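Local coordinates for In2-1 family protein, glutathione transferase lambda3 (Populus trichocarpa, PDB 4PQI), which binds glutathione and, as a lambda-class glutathione transferase, probably acts as a monomeric thiol-transferase rather than a conjugating enzyme, at residues Ala4-Glu13 and Asn216-Thr224. Numbering follows the deposited sequence.
Sequences ASALDKSVPE and NKIEAYKQT
OD2 of Asp8 is gripped by a backbone amide and a water where the N-terminal arm 4-13 crosses the start of the short helix 219-222. It offers its syn lone pair to the backbone N of Ala220 at 2.8 Å, a bent bond of 143° at the hydrogen. The water donates to the same OD2 and accepts from Glu219 N at 2.7 Å, so that the carboxylate serves two amides of the first helical turn, one directly and one through solvent. This is a worked example of an acidic side chain from a sequence-distant segment binding the N-H groups that a helix leaves bare at its beginning. Asp8 OD1, meanwhile, accepts from Ser10 N and Ser10 OG, both at 3.0 Å and both over one face of the carboxylate; the bond to the backbone N makes an Asx turn. With CG anti to the backbone N (chi1 -170°), the carboxylate is swung toward Ala220, whose CB sits in front of both oxygens, 3.4 Å from OD1 and from OD2 of Asp8.

From the short helix 4-7, Ser5 OG donates to Lys217 O at 2.9 Å, coming from well above the carbonyl plane. Beside it, Ala4 CB rests on Ile218 CD1 at 3.5 Å, and Phe175 touches both residues. Farther along, the long Gln223 side chain packs alongside the backbone of Val11, whose O accepts from Gln57. Replacing Asp8 with an alanine would probably leave Ala220 N without its acceptor and free the Ser10 hydroxyl to turn. Polar bonds and modest packing thus tie the arm to the C-terminal part of the GST fold, while Arg51 and Gln57 hold its far end to the thioredoxin-like part, and the partial positive charge at the helix start probably helps to stabilise the Asp8 carboxylate as an anion.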
ATOM      1  N   ALA A   4       9.816 -13.564  -6.438  1.00 77.02           N
ATOM      2  CA  ALA A   4       9.714 -12.345  -5.647  1.00 73.71           C
ATOM      3  C   ALA A   4      10.044 -12.633  -4.183  1.00 73.81           C
ATOM      4  O   ALA A   4      10.644 -11.803  -3.491  1.00 67.54           O
ATOM      5  CB  ALA A   4       8.330 -11.747  -5.777  1.00 70.83           C
ATOM      6  N   SER A   5       9.655 -13.821  -3.722  1.00 77.40           N
ATOM      7  CA  SER A   5       9.914 -14.240  -2.349  1.00 82.37           C
ATOM      8  C   SER A   5      11.406 -14.433  -2.073  1.00 85.06           C
ATOM      9  O   SER A   5      11.894 -14.101  -0.985  1.00 87.62           O
ATOM     10  CB  SER A   5       9.144 -15.521  -2.023  1.00 85.25           C
ATOM     11  OG  SER A   5       7.758 -15.256  -1.898  1.00 84.89           O
ATOM     12  N   ALA A   6      12.126 -14.969  -3.056  1.00 82.40           N
ATOM     13  CA  ALA A   6      13.569 -15.141  -2.942  1.00 80.41           C
ATOM     14  C   ALA A   6      14.286 -13.791  -2.836  1.00 77.93           C
ATOM     15  O   ALA A   6      15.301 -13.667  -2.147  1.00 76.29           O
ATOM     16  CB  ALA A   6      14.104 -15.941  -4.123  1.00 81.10           C
ATOM     17  N   LEU A   7      13.738 -12.780  -3.509  1.00 76.38           N
ATOM     18  CA  LEU A   7      14.375 -11.468  -3.613  1.00 72.55           C
ATOM     19  C   LEU A   7      14.073 -10.585  -2.391  1.00 64.14           C
ATOM     20  O   LEU A   7      14.779  -9.612  -2.126  1.00 61.79           O
ATOM     21  CB  LEU A   7      13.923 -10.787  -4.912  1.00 75.78           C
ATOM     22  CG  LEU A   7      14.796  -9.701  -5.545  1.00 78.90           C
ATOM     23  CD1 LEU A   7      16.244 -10.168  -5.689  1.00 81.33           C
ATOM     24  CD2 LEU A   7      14.217  -9.319  -6.900  1.00 79.36           C
ATOM     25  N   ASP A   8      13.028 -10.959  -1.654  1.00 57.89           N
ATOM     26  CA  ASP A   8      12.536 -10.249  -0.469  1.00 54.01           C
ATOM     27  C   ASP A   8      13.587 -10.183   0.648  1.00 49.82           C
ATOM     28  O   ASP A   8      14.123 -11.202   1.054  1.00 50.77           O
ATOM     29  CB  ASP A   8      11.289 -10.992   0.026  1.00 52.43           C
ATOM     30  CG  ASP A   8      10.525 -10.247   1.093  1.00 50.82           C
ATOM     31  OD1 ASP A   8      10.981  -9.183   1.566  1.00 52.60           O
ATOM     32  OD2 ASP A   8       9.443 -10.744   1.464  1.00 48.28           O
ATOM     33  N   LYS A   9      13.873  -8.990   1.155  1.00 51.07           N
ATOM     34  CA  LYS A   9      14.892  -8.851   2.194  1.00 55.13           C
ATOM     35  C   LYS A   9      14.299  -8.609   3.582  1.00 54.50           C
ATOM     36  O   LYS A   9      15.021  -8.294   4.526  1.00 56.31           O
ATOM     37  CB  LYS A   9      15.903  -7.755   1.835  1.00 56.83           C
ATOM     38  CG  LYS A   9      17.013  -8.211   0.886  1.00 56.54           C
ATOM     39  CD  LYS A   9      17.979  -9.139   1.580  1.00 61.27           C
ATOM     40  CE  LYS A   9      19.052  -9.647   0.632  1.00 65.70           C
ATOM     41  NZ  LYS A   9      19.969 -10.606   1.315  1.00 71.26           N
ATOM     42  N   SER A  10      12.987  -8.780   3.701  1.00 52.61           N
ATOM     43  CA  SER A  10      12.288  -8.527   4.960  1.00 52.38           C
ATOM     44  C   SER A  10      12.567  -9.612   5.980  1.00 51.40           C
ATOM     45  O   SER A  10      12.851 -10.753   5.630  1.00 51.82           O
ATOM     46  CB  SER A  10      10.774  -8.437   4.739  1.00 49.96           C
ATOM     47  OG  SER A  10      10.250  -9.717   4.409  1.00 51.59           O
ATOM     48  N   VAL A  11      12.471  -9.242   7.250  1.00 52.27           N
ATOM     49  CA  VAL A  11      12.517 -10.204   8.342  1.00 51.90           C
ATOM     50  C   VAL A  11      11.272 -10.020   9.224  1.00 51.00           C
ATOM     51  O   VAL A  11      10.645  -8.954   9.200  1.00 49.29           O
ATOM     52  CB  VAL A  11      13.802 -10.027   9.180  1.00 54.49           C
ATOM     53  CG1 VAL A  11      15.031 -10.402   8.353  1.00 52.61           C
ATOM     54  CG2 VAL A  11      13.916  -8.596   9.708  1.00 53.80           C
ATOM     55  N   PRO A  12      10.889 -11.069   9.977  1.00 57.14           N
ATOM     56  CA  PRO A  12       9.829 -10.951  10.987  1.00 58.71           C
ATOM     57  C   PRO A  12      10.103  -9.767  11.905  1.00 59.65           C
ATOM     58  O   PRO A  12      11.253  -9.518  12.272  1.00 59.25           O
ATOM     59  CB  PRO A  12       9.934 -12.275  11.757  1.00 60.46           C
ATOM     60  CG  PRO A  12      10.426 -13.227  10.755  1.00 60.12           C
ATOM     61  CD  PRO A  12      11.359 -12.457   9.850  1.00 57.99           C
ATOM     62  N   GLU A  13       9.057  -9.025  12.245  1.00 58.12           N
ATOM     63  CA  GLU A  13       9.237  -7.803  13.001  1.00 55.27           C
ATOM     64  C   GLU A  13       8.229  -7.698  14.142  1.00 55.53           C
ATOM     65  O   GLU A  13       7.034  -7.913  13.951  1.00 54.14           O
ATOM     66  CB  GLU A  13       9.105  -6.611  12.063  1.00 52.81           C
ATOM     67  CG  GLU A  13       9.344  -5.272  12.706  1.00 52.16           C
ATOM     68  CD  GLU A  13       9.308  -4.149  11.689  1.00 52.33           C
ATOM     69  OE1 GLU A  13       9.699  -3.014  12.043  1.00 53.88           O
ATOM     70  OE2 GLU A  13       8.878  -4.402  10.542  1.00 49.13           O
ATOM     71  N   ASN A 216       0.537 -12.391  -2.499  1.00 45.94           N
ATOM     72  CA  ASN A 216       0.381 -12.969  -1.171  1.00 48.13           C
ATOM     73  C   ASN A 216       1.428 -14.003  -0.729  1.00 50.39           C
ATOM     74  O   ASN A 216       1.446 -14.392   0.441  1.00 49.90           O
ATOM     75  CB  ASN A 216      -1.029 -13.535  -0.975  1.00 52.40           C
ATOM     76  CG  ASN A 216      -1.989 -12.510  -0.401  1.00 50.19           C
ATOM     77  OD1 ASN A 216      -2.048 -12.310   0.810  1.00 48.38           O
ATOM     78  ND2 ASN A 216      -2.737 -11.849  -1.272  1.00 47.14           N
ATOM     79  N   LYS A 217       2.290 -14.446  -1.641  1.00 57.69           N
ATOM     80  CA  LYS A 217       3.387 -15.343  -1.265  1.00 33.75           C
ATOM     81  C   LYS A 217       4.562 -14.559  -0.664  1.00 38.68           C
ATOM     82  O   LYS A 217       5.488 -15.131  -0.068  1.00 46.51           O
ATOM     83  CB  LYS A 217       3.882 -16.144  -2.473  1.00 39.78           C
ATOM     84  CG  LYS A 217       2.817 -16.988  -3.156  1.00 44.25           C
ATOM     85  CD  LYS A 217       3.429 -17.773  -4.318  1.00 47.88           C
ATOM     86  CE  LYS A 217       2.358 -18.358  -5.231  1.00 53.35           C
ATOM     87  NZ  LYS A 217       2.977 -19.072  -6.399  1.00 54.35           N
ATOM     88  N   ILE A 218       4.520 -13.245  -0.815  1.00 63.17           N
ATOM     89  CA  ILE A 218       5.646 -12.417  -0.428  1.00 53.61           C
ATOM     90  C   ILE A 218       5.566 -11.990   1.037  1.00 49.87           C
ATOM     91  O   ILE A 218       4.641 -11.288   1.440  1.00 49.43           O
ATOM     92  CB  ILE A 218       5.750 -11.192  -1.356  1.00 47.84           C
ATOM     93  CG1 ILE A 218       5.816 -11.651  -2.820  1.00 45.62           C
ATOM     94  CG2 ILE A 218       6.947 -10.321  -0.975  1.00 45.55           C
ATOM     95  CD1 ILE A 218       5.680 -10.529  -3.813  1.00 46.26           C
ATOM     96  N   GLU A 219       6.549 -12.422   1.822  1.00 50.82           N
ATOM     97  CA  GLU A 219       6.597 -12.146   3.258  1.00 53.50           C
ATOM     98  C   GLU A 219       6.516 -10.653   3.582  1.00 47.91           C
ATOM     99  O   GLU A 219       5.853 -10.259   4.541  1.00 47.72           O
ATOM    100  CB  GLU A 219       7.871 -12.729   3.871  1.00 58.76           C
ATOM    101  CG  GLU A 219       7.952 -14.245   3.818  1.00 67.80           C
ATOM    102  CD  GLU A 219       6.814 -14.909   4.571  1.00 75.42           C
ATOM    103  OE1 GLU A 219       6.291 -14.297   5.529  1.00 76.34           O
ATOM    104  OE2 GLU A 219       6.431 -16.040   4.197  1.00 80.87           O
ATOM    105  N   ALA A 220       7.191  -9.832   2.785  1.00 45.88           N
ATOM    106  CA  ALA A 220       7.189  -8.390   3.008  1.00 45.73           C
ATOM    107  C   ALA A 220       5.755  -7.859   3.052  1.00 44.01           C
ATOM    108  O   ALA A 220       5.427  -6.999   3.869  1.00 41.45           O
ATOM    109  CB  ALA A 220       7.984  -7.690   1.920  1.00 46.24           C
ATOM    110  N   TYR A 221       4.903  -8.392   2.180  1.00 42.18           N
ATOM    111  CA  TYR A 221       3.500  -7.998   2.165  1.00 41.80           C
ATOM    112  C   TYR A 221       2.684  -8.623   3.298  1.00 45.71           C
ATOM    113  O   TYR A 221       1.935  -7.915   3.959  1.00 43.08           O
ATOM    114  CB  TYR A 221       2.847  -8.323   0.823  1.00 42.79           C
ATOM    115  CG  TYR A 221       1.334  -8.169   0.825  1.00 42.16           C
ATOM    116  CD1 TYR A 221       0.739  -6.942   1.105  1.00 40.38           C
ATOM    117  CD2 TYR A 221       0.506  -9.249   0.544  1.00 40.87           C
ATOM    118  CE1 TYR A 221      -0.641  -6.795   1.100  1.00 40.17           C
ATOM    119  CE2 TYR A 221      -0.864  -9.117   0.546  1.00 44.23           C
ATOM    120  CZ  TYR A 221      -1.434  -7.883   0.821  1.00 42.81           C
ATOM    121  OH  TYR A 221      -2.804  -7.756   0.820  1.00 47.57           O
ATOM    122  N   LYS A 222       2.820  -9.939   3.502  1.00 47.78           N
ATOM    123  CA  LYS A 222       1.994 -10.662   4.468  1.00 53.43           C
ATOM    124  C   LYS A 222       2.081 -10.054   5.860  1.00 50.67           C
ATOM    125  O   LYS A 222       1.068  -9.932   6.548  1.00 53.06           O
ATOM    126  CB  LYS A 222       2.367 -12.151   4.518  1.00 59.70           C
ATOM    127  CG  LYS A 222       1.936 -12.940   3.290  1.00 62.63           C
ATOM    128  CD  LYS A 222       2.100 -14.443   3.503  1.00 69.50           C
ATOM    129  CE  LYS A 222       3.559 -14.817   3.621  1.00 72.13           C
ATOM    130  NZ  LYS A 222       3.774 -16.290   3.673  1.00 78.20           N
ATOM    131  N   GLN A 223       3.298  -9.665   6.249  1.00 47.81           N
ATOM    132  CA  GLN A 223       3.576  -8.982   7.510  1.00 49.78           C
ATOM    133  C   GLN A 223       2.759  -7.706   7.753  1.00 49.57           C
ATOM    134  O   GLN A 223       2.670  -7.251   8.887  1.00 52.89           O
ATOM    135  CB  GLN A 223       5.070  -8.629   7.591  1.00 49.74           C
ATOM    136  CG  GLN A 223       5.985  -9.825   7.630  1.00 60.82           C
ATOM    137  CD  GLN A 223       7.441  -9.446   7.765  1.00 65.58           C
ATOM    138  OE1 GLN A 223       7.771  -8.296   8.063  1.00 65.52           O
ATOM    139  NE2 GLN A 223       8.327 -10.417   7.543  1.00 69.67           N
ATOM    140  N   THR A 224       2.180  -7.123   6.702  1.00 46.00           N
ATOM    141  CA  THR A 224       1.543  -5.808   6.827  1.00 46.88           C
ATOM    142  C   THR A 224       0.018  -5.856   6.730  1.00 48.38           C
ATOM    143  O   THR A 224      -0.657  -4.830   6.878  1.00 43.39           O
ATOM    144  CB  THR A 224       2.029  -4.858   5.725  1.00 44.04           C
ATOM    145  OG1 THR A 224       1.492  -5.295   4.481  1.00 43.11           O
ATOM    146  CG2 THR A 224       3.547  -4.853   5.655  1.00 48.12           C
TER
HETATM  147  O   HOH W   1       8.756 -13.402   0.597  1.00 61.34           O